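Local coordinates for putative TetR family transcriptional regulator (Streptomyces coelicolor A3, PDB 3BQY), which probably binds operator DNA through an N-terminal helix-turn-helix domain and regulates transcription, most likely as a repressor, as other members of the TetR family do, at residues Arg6-Ala11 against Thr51-His56; Met57-Ala62 against Gly105-Arg110; Glu75-Leu80 against Val116-Glu121; Ala87-Arg92 against Glu146-Leu151; Asn138-His143 against Ala190-Gly195. All blocks are in the same frame, centred on the assembly; numbering follows the deposited sequence. Where two conformers were deposited one is given.

Overall arrangement
The contacts join helices, or a helix and the loop after another, in a chain with no strands. Contact 1 lies in the DNA-binding domain and is apolar, with Q9 and H56 exposed at its border. Contact 2 is partly buried and wet: two waters bridge the chain after helix 46-57 to the start of helix 106-121. The two touch, because E55 of contact 1 probably accepts a hydrogen bond from the backbone N of N107 in contact 2. Contacts 2 and 3 share helix 106-121, contacts 3 and 4 share helix 73-89, and contacts 4 and 5 share helix 126-151. Contacts 3 and 5 are buried, the first aliphatic beside a guanidinium, the second aromatic. Contact 4 depends on one glutamine amide.

Contact 1: Arg6-Ala11 against Thr51-His56; sequences RTVQTA and TAMAEH
Apolar contacts carry most of this meeting of helix 4-18 with helix 46-57. The two short axes pass 9.8 Å apart and cross at -84°, close to a right angle. V8 points at the other helix and sits at the centre. Its CG1 is anti to the backbone N (chi1 171°), which divides the work between its two methyls. V8 CG2 meets the methyl CB of A52 at 3.9 Å. V8 CG1 lies 4.0 Å from CG of M53 and 4.1 Å from CB of H56. The side chains of V8 and M53 slide past each other in opposite directions. M53 is a selenomethionine whose chain bends at chi3. This bend brings SE of M53 to 3.7 Å from the methyl CB of A11, one turn after V8. L12, L15 and L23 also pack on M53, so its end is buried among apolar side chains.

Polar groups lie on the solvent-facing side. The chain of Q9 starts away from the partner helix but bends at chi2, and its OE1 ends 4.0 Å from CE1 of H56. The amide and imidazole planes stand 78° apart. The other end of the amide, Q9 NE2, makes a weak hydrogen bond to OD1 of D13, one turn on.

F43, the last residue of the predicted helix-turn-helix (24-43), also packs on V8. Packing of the first helix against the fourth, the helix that links the DNA-binding domain to the C-terminal domain, is characteristic of the TetR fold.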
# COMPACT_ATOMS: atom_id res chain seq x y z
N ARG A 6 -21.16 -18.82 -4.08
CA ARG A 6 -20.62 -19.97 -3.37
C ARG A 6 -19.16 -20.20 -3.72
O ARG A 6 -18.36 -20.59 -2.85
CB ARG A 6 -21.45 -21.22 -3.68
CG ARG A 6 -22.91 -21.10 -3.29
CD ARG A 6 -23.69 -22.37 -3.62
NE ARG A 6 -25.09 -22.26 -3.20
CZ ARG A 6 -26.05 -23.13 -3.50
NH1 ARG A 6 -25.78 -24.20 -4.25
NH2 ARG A 6 -27.28 -22.93 -3.06
N THR A 7 -18.82 -19.96 -4.98
CA THR A 7 -17.44 -20.01 -5.45
C THR A 7 -16.60 -18.94 -4.76
O THR A 7 -15.49 -19.23 -4.31
CB THR A 7 -17.36 -19.86 -6.97
OG1 THR A 7 -18.09 -20.94 -7.56
CG2 THR A 7 -15.93 -19.92 -7.46
N VAL A 8 -17.14 -17.72 -4.65
CA VAL A 8 -16.42 -16.65 -3.95
C VAL A 8 -16.19 -17.01 -2.47
O VAL A 8 -15.10 -16.78 -1.94
CB VAL A 8 -17.16 -15.28 -4.06
CG1 VAL A 8 -16.49 -14.24 -3.13
CG2 VAL A 8 -17.13 -14.79 -5.53
N GLN A 9 -17.20 -17.58 -1.83
CA GLN A 9 -17.07 -17.96 -0.43
C GLN A 9 -16.02 -19.05 -0.23
O GLN A 9 -15.20 -18.98 0.67
CB GLN A 9 -18.42 -18.41 0.15
CG GLN A 9 -18.40 -18.58 1.66
CD GLN A 9 -17.89 -17.34 2.40
OE1 GLN A 9 -18.55 -16.30 2.40
NE2 GLN A 9 -16.70 -17.44 3.02
N THR A 10 -16.06 -20.06 -1.08
CA THR A 10 -15.06 -21.14 -1.04
C THR A 10 -13.63 -20.59 -1.24
O THR A 10 -12.71 -20.97 -0.51
CB THR A 10 -15.40 -22.25 -2.04
OG1 THR A 10 -16.68 -22.80 -1.69
CG2 THR A 10 -14.37 -23.39 -1.99
N ALA A 11 -13.48 -19.68 -2.20
CA ALA A 11 -12.21 -19.03 -2.45
C ALA A 11 -11.71 -18.23 -1.24
O ALA A 11 -10.54 -18.33 -0.87
CB ALA A 11 -12.30 -18.15 -3.71
N THR A 51 -11.31 -10.05 -8.22
CA THR A 51 -12.09 -8.81 -8.22
C THR A 51 -13.41 -9.03 -7.45
O THR A 51 -13.79 -8.20 -6.61
CB THR A 51 -12.30 -8.34 -9.68
OG1 THR A 51 -11.02 -7.93 -10.21
CG2 THR A 51 -13.30 -7.19 -9.77
N ALA A 52 -14.08 -10.15 -7.70
CA ALA A 52 -15.32 -10.49 -6.99
C ALA A 52 -15.11 -10.70 -5.48
O ALA A 52 -15.94 -10.27 -4.66
CB ALA A 52 -16.01 -11.72 -7.65
N MSE A 53 -13.99 -11.32 -5.12
CA MSE A 53 -13.58 -11.49 -3.73
C MSE A 53 -13.39 -10.14 -3.03
O MSE A 53 -13.93 -9.93 -1.94
CB MSE A 53 -12.31 -12.34 -3.65
CG MSE A 53 -12.57 -13.83 -3.98
SE MSE A 53 -10.88 -14.75 -4.39
CE MSE A 53 -10.23 -14.82 -2.57
N ALA A 54 -12.66 -9.25 -3.69
CA ALA A 54 -12.37 -7.93 -3.13
C ALA A 54 -13.69 -7.17 -2.90
O ALA A 54 -13.90 -6.56 -1.86
CB ALA A 54 -11.45 -7.17 -4.08
N GLU A 55 -14.59 -7.24 -3.88
CA GLU A 55 -15.88 -6.54 -3.81
C GLU A 55 -16.72 -7.11 -2.65
O GLU A 55 -17.32 -6.35 -1.90
CB GLU A 55 -16.59 -6.58 -5.17
CG GLU A 55 -18.05 -6.23 -5.16
CD GLU A 55 -18.32 -4.73 -5.00
OE1 GLU A 55 -17.38 -3.92 -4.93
OE2 GLU A 55 -19.51 -4.39 -4.92
N HIS A 56 -16.72 -8.43 -2.48
CA HIS A 56 -17.41 -9.06 -1.35
C HIS A 56 -16.81 -8.71 0.03
O HIS A 56 -17.57 -8.49 1.00
CB HIS A 56 -17.43 -10.58 -1.53
CG HIS A 56 -18.27 -11.28 -0.51
ND1 HIS A 56 -17.74 -11.95 0.57
CD2 HIS A 56 -19.62 -11.38 -0.39
CE1 HIS A 56 -18.72 -12.46 1.30
NE2 HIS A 56 -19.87 -12.12 0.74

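Contact 2: Met57-Ala62 against Gly105-Arg110; sequences MVDGVA and GPNTLR
The chain leaves helix 46-57 at V58, makes a type II beta turn from V58 to V61, and runs beside the first turn of helix 106-121. G60 takes up positive phi (83°) in this turn, where a CB would jam against the carbonyl O of D59.

V58 points at the helix start. Its CG2 touches CB of N107 at 3.8 Å and OG1 of T108 at 3.7 Å, and F98 and L84 pack on the same valine. The N107 side chain crosses that of D59 obliquely, with ND2 of N107 3.4 Å from CA of D59. Further on, the methyl CB of A62 rests 3.8 Å from CB of R110.

Two waters make the polar link. One donates to the carbonyl O of V58 and of N107 and accepts from the backbone N of A62. The other donates to OD1 of D59 and to N107 OD1 (3.0 Å), and accepts from the N-H of G60. N107 OD1 also takes a weak bond from R110 NH2 at 2.6 Å, in the plane of the guanidinium. An alanine at N107 would remove the amide and would probably loosen the second water and the hold on R110.

The turn is thus joined to the helix through solvent and small apolar contacts. Opposite charges on D59 and R110 stay 5.6 Å apart (OD1 to NH2), so they form no salt bridge; any attraction between them would be weak and long-range.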
# COMPACT_ATOMS: atom_id res chain seq x y z
N MSE A 57 -15.48 -8.65 0.13
CA MSE A 57 -14.80 -8.33 1.38
C MSE A 57 -15.26 -6.99 1.94
O MSE A 57 -15.34 -6.84 3.15
CB MSE A 57 -13.26 -8.24 1.19
CG MSE A 57 -12.63 -9.58 0.93
SE MSE A 57 -10.70 -9.20 0.67
CE MSE A 57 -10.25 -10.98 0.11
N VAL A 58 -15.54 -6.03 1.05
CA VAL A 58 -15.90 -4.68 1.50
C VAL A 58 -17.40 -4.41 1.59
O VAL A 58 -17.83 -3.26 1.75
CB VAL A 58 -15.14 -3.57 0.69
CG1 VAL A 58 -13.62 -3.73 0.91
CG2 VAL A 58 -15.42 -3.68 -0.83
N ASP A 59 -18.20 -5.46 1.48
CA ASP A 59 -19.65 -5.37 1.69
C ASP A 59 -19.93 -4.68 3.03
O ASP A 59 -19.35 -5.03 4.06
CB ASP A 59 -20.23 -6.78 1.72
CG ASP A 59 -21.72 -6.78 1.95
OD1 ASP A 59 -22.45 -6.09 1.19
OD2 ASP A 59 -22.16 -7.46 2.91
N GLY A 60 -20.76 -3.66 3.03
CA GLY A 60 -21.08 -3.03 4.31
C GLY A 60 -20.09 -2.00 4.84
O GLY A 60 -20.44 -1.28 5.77
N VAL A 61 -18.89 -1.91 4.26
CA VAL A 61 -17.93 -0.89 4.69
C VAL A 61 -18.52 0.53 4.65
O VAL A 61 -18.34 1.29 5.60
CB VAL A 61 -16.61 -1.01 3.94
CG1 VAL A 61 -15.67 0.15 4.25
CG2 VAL A 61 -15.92 -2.36 4.32
N ALA A 62 -19.23 0.87 3.56
CA ALA A 62 -19.76 2.24 3.39
C ALA A 62 -20.74 2.60 4.51
O ALA A 62 -20.92 3.77 4.84
CB ALA A 62 -20.45 2.36 2.04
N GLY A 105 -16.27 -2.21 -8.04
CA GLY A 105 -17.67 -2.59 -7.89
C GLY A 105 -18.46 -1.63 -7.02
O GLY A 105 -17.90 -0.68 -6.43
N PRO A 106 -19.77 -1.89 -6.91
CA PRO A 106 -20.73 -1.10 -6.13
C PRO A 106 -20.33 -0.90 -4.67
O PRO A 106 -20.53 0.18 -4.14
CB PRO A 106 -22.03 -1.92 -6.21
CG PRO A 106 -21.88 -2.77 -7.40
CD PRO A 106 -20.41 -3.02 -7.61
N ASN A 107 -19.80 -1.94 -4.01
CA ASN A 107 -19.40 -1.83 -2.61
C ASN A 107 -18.28 -0.82 -2.43
O ASN A 107 -18.28 -0.04 -1.47
CB ASN A 107 -19.02 -3.18 -1.99
CG ASN A 107 -20.21 -4.09 -1.80
OD1 ASN A 107 -21.35 -3.63 -1.76
ND2 ASN A 107 -19.96 -5.39 -1.74
N THR A 108 -17.31 -0.84 -3.34
CA THR A 108 -16.18 0.08 -3.29
C THR A 108 -16.66 1.46 -3.69
O THR A 108 -16.29 2.44 -3.06
CB THR A 108 -15.01 -0.37 -4.22
OG1 THR A 108 -14.51 -1.61 -3.72
CG2 THR A 108 -13.87 0.62 -4.19
N LEU A 109 -17.46 1.54 -4.74
CA LEU A 109 -18.03 2.84 -5.15
C LEU A 109 -18.83 3.49 -4.00
O LEU A 109 -18.73 4.70 -3.78
CB LEU A 109 -18.89 2.69 -6.39
CG LEU A 109 -18.18 2.29 -7.70
CD1 LEU A 109 -19.21 2.01 -8.78
CD2 LEU A 109 -17.24 3.38 -8.17
N ARG A 110 -19.65 2.71 -3.30
CA ARG A 110 -20.43 3.26 -2.18
C ARG A 110 -19.52 3.79 -1.08
O ARG A 110 -19.79 4.85 -0.50
CB ARG A 110 -21.42 2.24 -1.59
CG ARG A 110 -22.87 2.56 -1.87
CD ARG A 110 -23.86 1.50 -1.34
NE ARG A 110 -23.39 0.11 -1.46
CZ ARG A 110 -23.64 -0.70 -2.50
NH1 ARG A 110 -24.40 -0.31 -3.53
NH2 ARG A 110 -23.16 -1.92 -2.48
O HOH W 1 -19.13 -0.80 1.06
O HOH W 2 -22.60 -3.24 0.93

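Contact 3: Glu75-Leu80 against Val116-Glu121; sequences ERTARL and VGVLRE
V118 lays its CG2 over one face of the R76 guanidinium, offset toward the rim and 3.7 Å from NH1. The contact belongs to the helical C-terminal domain of the TetR fold, where helices 73-89 and 106-121 run antiparallel. Their short axes are 9.8 Å apart, at 170°.

The two methyls of V118 have different partners. CG1 is anti to the backbone N (chi1 165°) and reaches OG1 of T77 at 3.5 Å, while CG2 serves R76 and, more loosely, CD1 of L80. T77 OG1 also meets CD2 of L119 at 3.6 Å. That hydroxyl is hydrogen-bonded to the carbonyl O of W73, one turn earlier, so its contacts here are plain packing.

The guanidinium is held from elsewhere too. R76 NE bonds to the carbonyl O of A65 and NH2 to that of G66, which probably holds the plane that V118 covers. L200 of helix 188-206 packs on T77, and A129 and A132 of helix 126-151 pack on L119. At the edge of the guanidinium, a water accepts from R76 NH2 at 3.1 Å and donates to OE1 of E121 at 2.9 Å.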
# COMPACT_ATOMS: atom_id res chain seq x y z
N GLU A 75 -14.85 11.96 12.87
CA GLU A 75 -15.22 10.66 13.42
C GLU A 75 -15.84 9.76 12.35
O GLU A 75 -15.52 8.57 12.27
CB GLU A 75 -16.18 10.78 14.61
CG GLU A 75 -16.34 9.46 15.38
CD GLU A 75 -15.00 8.82 15.71
OE1 GLU A 75 -14.15 9.53 16.30
OE2 GLU A 75 -14.76 7.65 15.33
N ARG A 76 -16.71 10.30 11.51
CA ARG A 76 -17.32 9.44 10.48
C ARG A 76 -16.28 9.00 9.42
O ARG A 76 -16.32 7.87 8.93
CB ARG A 76 -18.52 10.14 9.83
CG ARG A 76 -19.63 10.39 10.87
CD ARG A 76 -20.74 11.24 10.26
NE ARG A 76 -21.48 10.47 9.24
CZ ARG A 76 -21.98 10.97 8.10
NH1 ARG A 76 -21.77 12.23 7.74
NH2 ARG A 76 -22.67 10.17 7.29
N THR A 77 -15.39 9.90 9.07
CA THR A 77 -14.33 9.58 8.13
C THR A 77 -13.43 8.49 8.75
O THR A 77 -13.06 7.52 8.07
CB THR A 77 -13.50 10.82 7.79
OG1 THR A 77 -14.34 11.79 7.14
CG2 THR A 77 -12.34 10.43 6.82
N ALA A 78 -13.10 8.65 10.03
CA ALA A 78 -12.28 7.65 10.73
C ALA A 78 -12.99 6.28 10.75
O ALA A 78 -12.34 5.26 10.58
CB ALA A 78 -11.98 8.10 12.18
N ARG A 79 -14.31 6.26 10.99
CA ARG A 79 -15.04 4.97 11.02
C ARG A 79 -14.99 4.26 9.67
O ARG A 79 -14.86 3.05 9.62
CB ARG A 79 -16.51 5.14 11.46
CG ARG A 79 -16.65 5.40 12.96
CD ARG A 79 -18.01 4.94 13.48
NE ARG A 79 -19.08 5.63 12.75
CZ ARG A 79 -19.65 6.77 13.13
NH1 ARG A 79 -19.27 7.37 14.25
NH2 ARG A 79 -20.60 7.30 12.38
N LEU A 80 -15.09 5.02 8.59
CA LEU A 80 -14.97 4.45 7.24
C LEU A 80 -13.59 3.83 7.00
O LEU A 80 -13.51 2.72 6.45
CB LEU A 80 -15.22 5.52 6.18
CG LEU A 80 -16.69 5.90 5.95
CD1 LEU A 80 -16.70 7.20 5.18
CD2 LEU A 80 -17.45 4.79 5.16
N VAL A 116 -16.16 10.72 0.28
CA VAL A 116 -16.13 12.04 -0.36
C VAL A 116 -17.34 12.90 0.11
O VAL A 116 -17.19 14.10 0.39
CB VAL A 116 -16.09 11.93 -1.92
CG1 VAL A 116 -16.20 13.32 -2.58
CG2 VAL A 116 -14.79 11.19 -2.39
N GLY A 117 -18.52 12.27 0.19
CA GLY A 117 -19.74 12.95 0.65
C GLY A 117 -19.64 13.49 2.07
O GLY A 117 -20.06 14.60 2.38
N VAL A 118 -19.07 12.69 2.96
CA VAL A 118 -18.89 13.15 4.35
C VAL A 118 -18.09 14.46 4.38
O VAL A 118 -18.46 15.42 5.06
CB VAL A 118 -18.18 12.05 5.18
CG1 VAL A 118 -17.64 12.61 6.52
CG2 VAL A 118 -19.18 10.90 5.44
N LEU A 119 -16.99 14.49 3.63
CA LEU A 119 -16.12 15.69 3.57
C LEU A 119 -16.79 16.86 2.88
O LEU A 119 -16.78 17.99 3.41
CB LEU A 119 -14.78 15.34 2.88
CG LEU A 119 -14.05 14.25 3.69
CD1 LEU A 119 -12.72 13.86 2.95
CD2 LEU A 119 -13.72 14.70 5.14
N ARG A 120 -17.38 16.63 1.70
CA ARG A 120 -18.07 17.74 1.03
C ARG A 120 -19.16 18.36 1.91
O ARG A 120 -19.31 19.58 2.00
CB ARG A 120 -18.65 17.28 -0.32
CG ARG A 120 -17.56 16.94 -1.38
CD ARG A 120 -18.20 16.51 -2.71
NE ARG A 120 -18.60 17.66 -3.53
CZ ARG A 120 -19.79 17.81 -4.14
NH1 ARG A 120 -20.73 16.88 -4.02
NH2 ARG A 120 -20.02 18.89 -4.89
N GLU A 121 -19.96 17.50 2.56
CA GLU A 121 -21.07 17.97 3.41
C GLU A 121 -20.60 18.66 4.68
O GLU A 121 -21.38 19.37 5.32
CB GLU A 121 -22.00 16.81 3.75
CG GLU A 121 -22.72 16.36 2.46
CD GLU A 121 -23.52 15.08 2.60
OE1 GLU A 121 -23.66 14.57 3.73
OE2 GLU A 121 -23.99 14.58 1.55
O HOH W 3 -22.85 11.96 4.73

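Contact 4: Ala87-Arg92 against Glu146-Leu151; sequences ALLAHR and EEQAAL
The amide nitrogen of Q148 is the grip of this contact. NE2 donates to the carbonyl O of L88 at 3.0 Å, with an N-H...O angle of 141°. The nitrogen stands above that carbonyl plane. A weak bond runs from Q148 NE2 to the carbonyl O of H91 at 2.9 Å. The amide meets the backbone carbonyls where helix 73-89 runs out into the following loop, within the helical C-terminal domain of the TetR fold. A water also accepts from NE2 and passes the link on to the carbonyl O of L89. Two N-H groups are thus divided over three acceptors, which fits the bent, weak bond to H91.

L89 packs against the aliphatic part of Q148 and the carboxylate of E147. Its CD2 lies 3.8 Å from CG of Q148 and 3.7 Å from CD of E147, whose chain it crosses at about a right angle.

Further out, these polar ends are held by second partners. The backbone N of A95 donates to OE1 of Q148, so both ends of the amide are used and its rotation is probably fixed. R85 forms a salt bridge with OE1 of E147, and F188 packs on the same residue. The chain of E147 is extended beyond CG, which places its OE2 3.8 Å from CD1 of L89.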
# COMPACT_ATOMS: atom_id res chain seq x y z
N ALA A 87 -12.19 -4.86 7.29
CA ALA A 87 -12.69 -5.75 6.24
C ALA A 87 -11.52 -6.45 5.55
O ALA A 87 -11.64 -7.61 5.20
CB ALA A 87 -13.52 -4.97 5.23
N LEU A 88 -10.39 -5.76 5.38
CA LEU A 88 -9.24 -6.40 4.74
C LEU A 88 -8.50 -7.33 5.69
O LEU A 88 -7.99 -8.37 5.25
CB LEU A 88 -8.27 -5.34 4.21
CG LEU A 88 -8.89 -4.34 3.22
CD1 LEU A 88 -7.79 -3.37 2.74
CD2 LEU A 88 -9.61 -5.06 2.04
N LEU A 89 -8.43 -6.97 6.98
CA LEU A 89 -7.79 -7.83 8.00
C LEU A 89 -8.58 -9.11 8.27
O LEU A 89 -8.02 -10.08 8.79
CB LEU A 89 -7.62 -7.06 9.33
CG LEU A 89 -6.54 -5.96 9.36
CD1 LEU A 89 -6.60 -5.28 10.71
CD2 LEU A 89 -5.15 -6.53 9.07
N ALA A 90 -9.86 -9.12 7.91
CA ALA A 90 -10.74 -10.28 8.16
C ALA A 90 -10.36 -11.47 7.29
O ALA A 90 -10.80 -12.58 7.54
CB ALA A 90 -12.20 -9.91 7.94
N HIS A 91 -9.52 -11.24 6.28
CA HIS A 91 -9.07 -12.31 5.36
C HIS A 91 -7.58 -12.28 5.23
O HIS A 91 -6.98 -11.21 5.05
CB HIS A 91 -9.72 -12.10 3.98
CG HIS A 91 -11.21 -11.96 4.04
ND1 HIS A 91 -12.05 -13.04 4.03
CD2 HIS A 91 -11.99 -10.87 4.20
CE1 HIS A 91 -13.30 -12.63 4.15
NE2 HIS A 91 -13.29 -11.31 4.24
N ARG A 92 -6.97 -13.46 5.29
CA ARG A 92 -5.55 -13.60 5.06
C ARG A 92 -5.19 -13.03 3.68
O ARG A 92 -5.88 -13.32 2.70
CB ARG A 92 -5.20 -15.09 5.08
CG ARG A 92 -3.73 -15.36 5.04
CD ARG A 92 -3.53 -16.86 5.21
NE ARG A 92 -2.15 -17.20 4.90
CZ ARG A 92 -1.61 -18.41 5.08
NH1 ARG A 92 -2.34 -19.41 5.58
NH2 ARG A 92 -0.35 -18.61 4.76
N GLU A 146 1.14 -3.86 4.78
CA GLU A 146 2.34 -4.06 5.59
C GLU A 146 2.08 -4.76 6.91
O GLU A 146 2.89 -5.58 7.36
CB GLU A 146 3.11 -2.75 5.75
CG GLU A 146 3.48 -2.10 4.36
CD GLU A 146 4.52 -2.89 3.50
OE1 GLU A 146 4.62 -4.14 3.58
OE2 GLU A 146 5.25 -2.22 2.73
N GLU A 147 0.93 -4.49 7.53
CA GLU A 147 0.52 -5.24 8.73
C GLU A 147 0.37 -6.73 8.41
O GLU A 147 0.87 -7.60 9.16
CB GLU A 147 -0.81 -4.69 9.30
CG GLU A 147 -1.37 -5.59 10.41
CD GLU A 147 -2.56 -4.98 11.15
OE1 GLU A 147 -2.94 -3.82 10.89
OE2 GLU A 147 -3.09 -5.68 12.03
N GLN A 148 -0.30 -7.04 7.29
CA GLN A 148 -0.49 -8.45 6.91
C GLN A 148 0.81 -9.15 6.50
O GLN A 148 1.00 -10.34 6.81
CB GLN A 148 -1.60 -8.61 5.87
CG GLN A 148 -2.96 -8.35 6.52
CD GLN A 148 -4.12 -8.45 5.58
OE1 GLN A 148 -4.07 -7.93 4.46
NE2 GLN A 148 -5.19 -9.10 6.03
N ALA A 149 1.70 -8.43 5.84
CA ALA A 149 3.02 -8.96 5.50
C ALA A 149 3.79 -9.39 6.76
O ALA A 149 4.50 -10.41 6.74
CB ALA A 149 3.82 -7.95 4.71
N ALA A 150 3.65 -8.60 7.82
CA ALA A 150 4.34 -8.84 9.09
C ALA A 150 3.78 -10.04 9.83
O ALA A 150 4.53 -10.74 10.52
CB ALA A 150 4.27 -7.62 9.98
N LEU A 151 2.48 -10.27 9.69
CA LEU A 151 1.80 -11.36 10.39
C LEU A 151 1.87 -12.69 9.63
O LEU A 151 1.49 -13.72 10.17
CB LEU A 151 0.33 -11.00 10.68
CG LEU A 151 0.07 -9.77 11.57
CD1 LEU A 151 -1.33 -9.21 11.32
CD2 LEU A 151 0.30 -10.10 13.05
O HOH W 4 -5.29 -10.36 8.72

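Contact 5: Asn138-His143 against Ala190-Gly195; sequences NFTVGH and AHFEFG. With PO4 (phosphate ion), chain C.
An aromatic cluster of F139, H143 and F192 joins helix 126-151 to helix 188-206. The helices run antiparallel, at 161°, with short axes 10.9 Å apart.

The three side chains form a triangle. CG of F192 is anti to the backbone N (chi1 179°), and its CD1 comes near both partners. The rings of F139 and F192 are nearly parallel, 8° apart, but slid so far that they barely overlap. Their closest atoms are CE2 of F139 and CD1 of F192, at 3.6 Å. The same CD1 of F192 lies 3.8 Å from CD2 of H143, and these two rings are oblique to each other. CB of F192, not its ring, makes a CH-pi contact over the face of the H143 imidazole, 3.8 Å from its centroid. CB of H143 lies over one face of F139 and closes the triangle. OG1 of T140, hydrogen-bonded to the carbonyl O of V136, lies in the plane of the F192 ring, at its edge, 3.8 Å from CE1.

In the TetR family the last two long helices of the C-terminal domain commonly form the dimer interface. Here too the second subunit comes close: its R131 packs on H191 and F194. H191 NE2 gives a weak hydrogen bond to a phosphate, probably from the crystallisation liquor, which R131 of the second subunit also binds.

H143 NE2 bonds weakly to OE1 of E147, one turn on. An alanine at H143 would remove the imidazole face under F192 CB and would probably leave F192 less firmly placed. G195 meets the tip of F139: CA of G195 is 3.7 Å from CZ of F139, and a CB there would clash with that same atom.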
# COMPACT_ATOMS: atom_id res chain seq x y z
N ASN A 138 -5.41 5.16 0.28
CA ASN A 138 -4.06 4.66 0.00
C ASN A 138 -3.25 4.45 1.27
O ASN A 138 -2.49 3.48 1.37
CB ASN A 138 -3.32 5.56 -0.98
CG ASN A 138 -3.90 5.46 -2.40
OD1 ASN A 138 -4.58 4.49 -2.73
ND2 ASN A 138 -3.66 6.46 -3.21
N PHE A 139 -3.41 5.33 2.24
CA PHE A 139 -2.76 5.06 3.54
C PHE A 139 -3.33 3.76 4.18
O PHE A 139 -2.59 2.91 4.68
CB PHE A 139 -2.97 6.21 4.53
CG PHE A 139 -2.67 5.82 5.94
CD1 PHE A 139 -1.33 5.55 6.33
CD2 PHE A 139 -3.70 5.62 6.87
CE1 PHE A 139 -1.03 5.12 7.63
CE2 PHE A 139 -3.41 5.20 8.18
CZ PHE A 139 -2.08 4.94 8.56
N THR A 140 -4.66 3.62 4.17
CA THR A 140 -5.26 2.45 4.79
C THR A 140 -4.78 1.15 4.12
O THR A 140 -4.45 0.18 4.81
CB THR A 140 -6.81 2.53 4.75
OG1 THR A 140 -7.23 3.71 5.43
CG2 THR A 140 -7.44 1.29 5.42
N VAL A 141 -4.79 1.13 2.79
CA VAL A 141 -4.33 -0.05 2.05
C VAL A 141 -2.83 -0.32 2.31
O VAL A 141 -2.45 -1.45 2.60
CB VAL A 141 -4.62 0.08 0.53
CG1 VAL A 141 -3.89 -1.03 -0.28
CG2 VAL A 141 -6.14 0.05 0.27
N GLY A 142 -1.99 0.71 2.20
CA GLY A 142 -0.55 0.56 2.45
C GLY A 142 -0.29 0.04 3.86
O GLY A 142 0.51 -0.87 4.06
N HIS A 143 -0.98 0.63 4.84
CA HIS A 143 -0.82 0.19 6.23
C HIS A 143 -1.22 -1.29 6.41
O HIS A 143 -0.51 -2.08 7.06
CB HIS A 143 -1.69 1.02 7.19
CG HIS A 143 -1.86 0.37 8.52
ND1 HIS A 143 -0.99 0.58 9.56
CD2 HIS A 143 -2.74 -0.57 8.94
CE1 HIS A 143 -1.35 -0.17 10.59
NE2 HIS A 143 -2.40 -0.89 10.24
N ALA A 190 -2.84 0.75 17.09
CA ALA A 190 -2.30 2.05 17.54
C ALA A 190 -1.56 2.79 16.42
O ALA A 190 -1.75 4.01 16.26
CB ALA A 190 -1.38 1.87 18.77
N HIS A 191 -0.75 2.08 15.63
CA HIS A 191 -0.06 2.70 14.49
C HIS A 191 -1.08 3.26 13.48
O HIS A 191 -0.95 4.39 13.01
CB HIS A 191 0.88 1.70 13.81
CG HIS A 191 2.04 1.32 14.66
ND1 HIS A 191 2.91 0.30 14.33
CD2 HIS A 191 2.45 1.77 15.87
CE1 HIS A 191 3.83 0.18 15.27
NE2 HIS A 191 3.56 1.06 16.22
N PHE A 192 -2.10 2.46 13.18
CA PHE A 192 -3.13 2.87 12.25
C PHE A 192 -3.86 4.12 12.73
O PHE A 192 -4.05 5.08 11.98
CB PHE A 192 -4.14 1.74 12.03
CG PHE A 192 -5.25 2.11 11.09
CD1 PHE A 192 -4.99 2.34 9.74
CD2 PHE A 192 -6.55 2.27 11.57
CE1 PHE A 192 -6.03 2.70 8.85
CE2 PHE A 192 -7.58 2.64 10.70
CZ PHE A 192 -7.34 2.85 9.35
N GLU A 193 -4.27 4.11 14.00
CA GLU A 193 -4.97 5.24 14.57
C GLU A 193 -4.11 6.52 14.52
O GLU A 193 -4.64 7.62 14.29
CB GLU A 193 -5.42 4.93 16.01
CG GLU A 193 -6.56 3.89 16.10
CD GLU A 193 -7.85 4.33 15.35
OE1 GLU A 193 -8.19 5.53 15.38
OE2 GLU A 193 -8.52 3.46 14.76
N PHE A 194 -2.80 6.38 14.74
CA PHE A 194 -1.90 7.52 14.71
C PHE A 194 -1.87 8.12 13.31
O PHE A 194 -1.94 9.35 13.15
CB PHE A 194 -0.49 7.10 15.15
CG PHE A 194 0.49 8.23 15.16
CD1 PHE A 194 0.58 9.09 16.26
CD2 PHE A 194 1.30 8.46 14.05
CE1 PHE A 194 1.51 10.14 16.27
CE2 PHE A 194 2.22 9.51 14.05
CZ PHE A 194 2.33 10.34 15.16
N GLY A 195 -1.72 7.27 12.29
CA GLY A 195 -1.66 7.75 10.90
C GLY A 195 -2.97 8.39 10.48
O GLY A 195 -2.98 9.43 9.82
P PO4 C . 3.01 2.08 19.68
O1 PO4 C . 2.04 1.36 20.58
O2 PO4 C . 2.32 2.36 18.36
O3 PO4 C . 3.44 3.39 20.30
O4 PO4 C . 4.20 1.21 19.46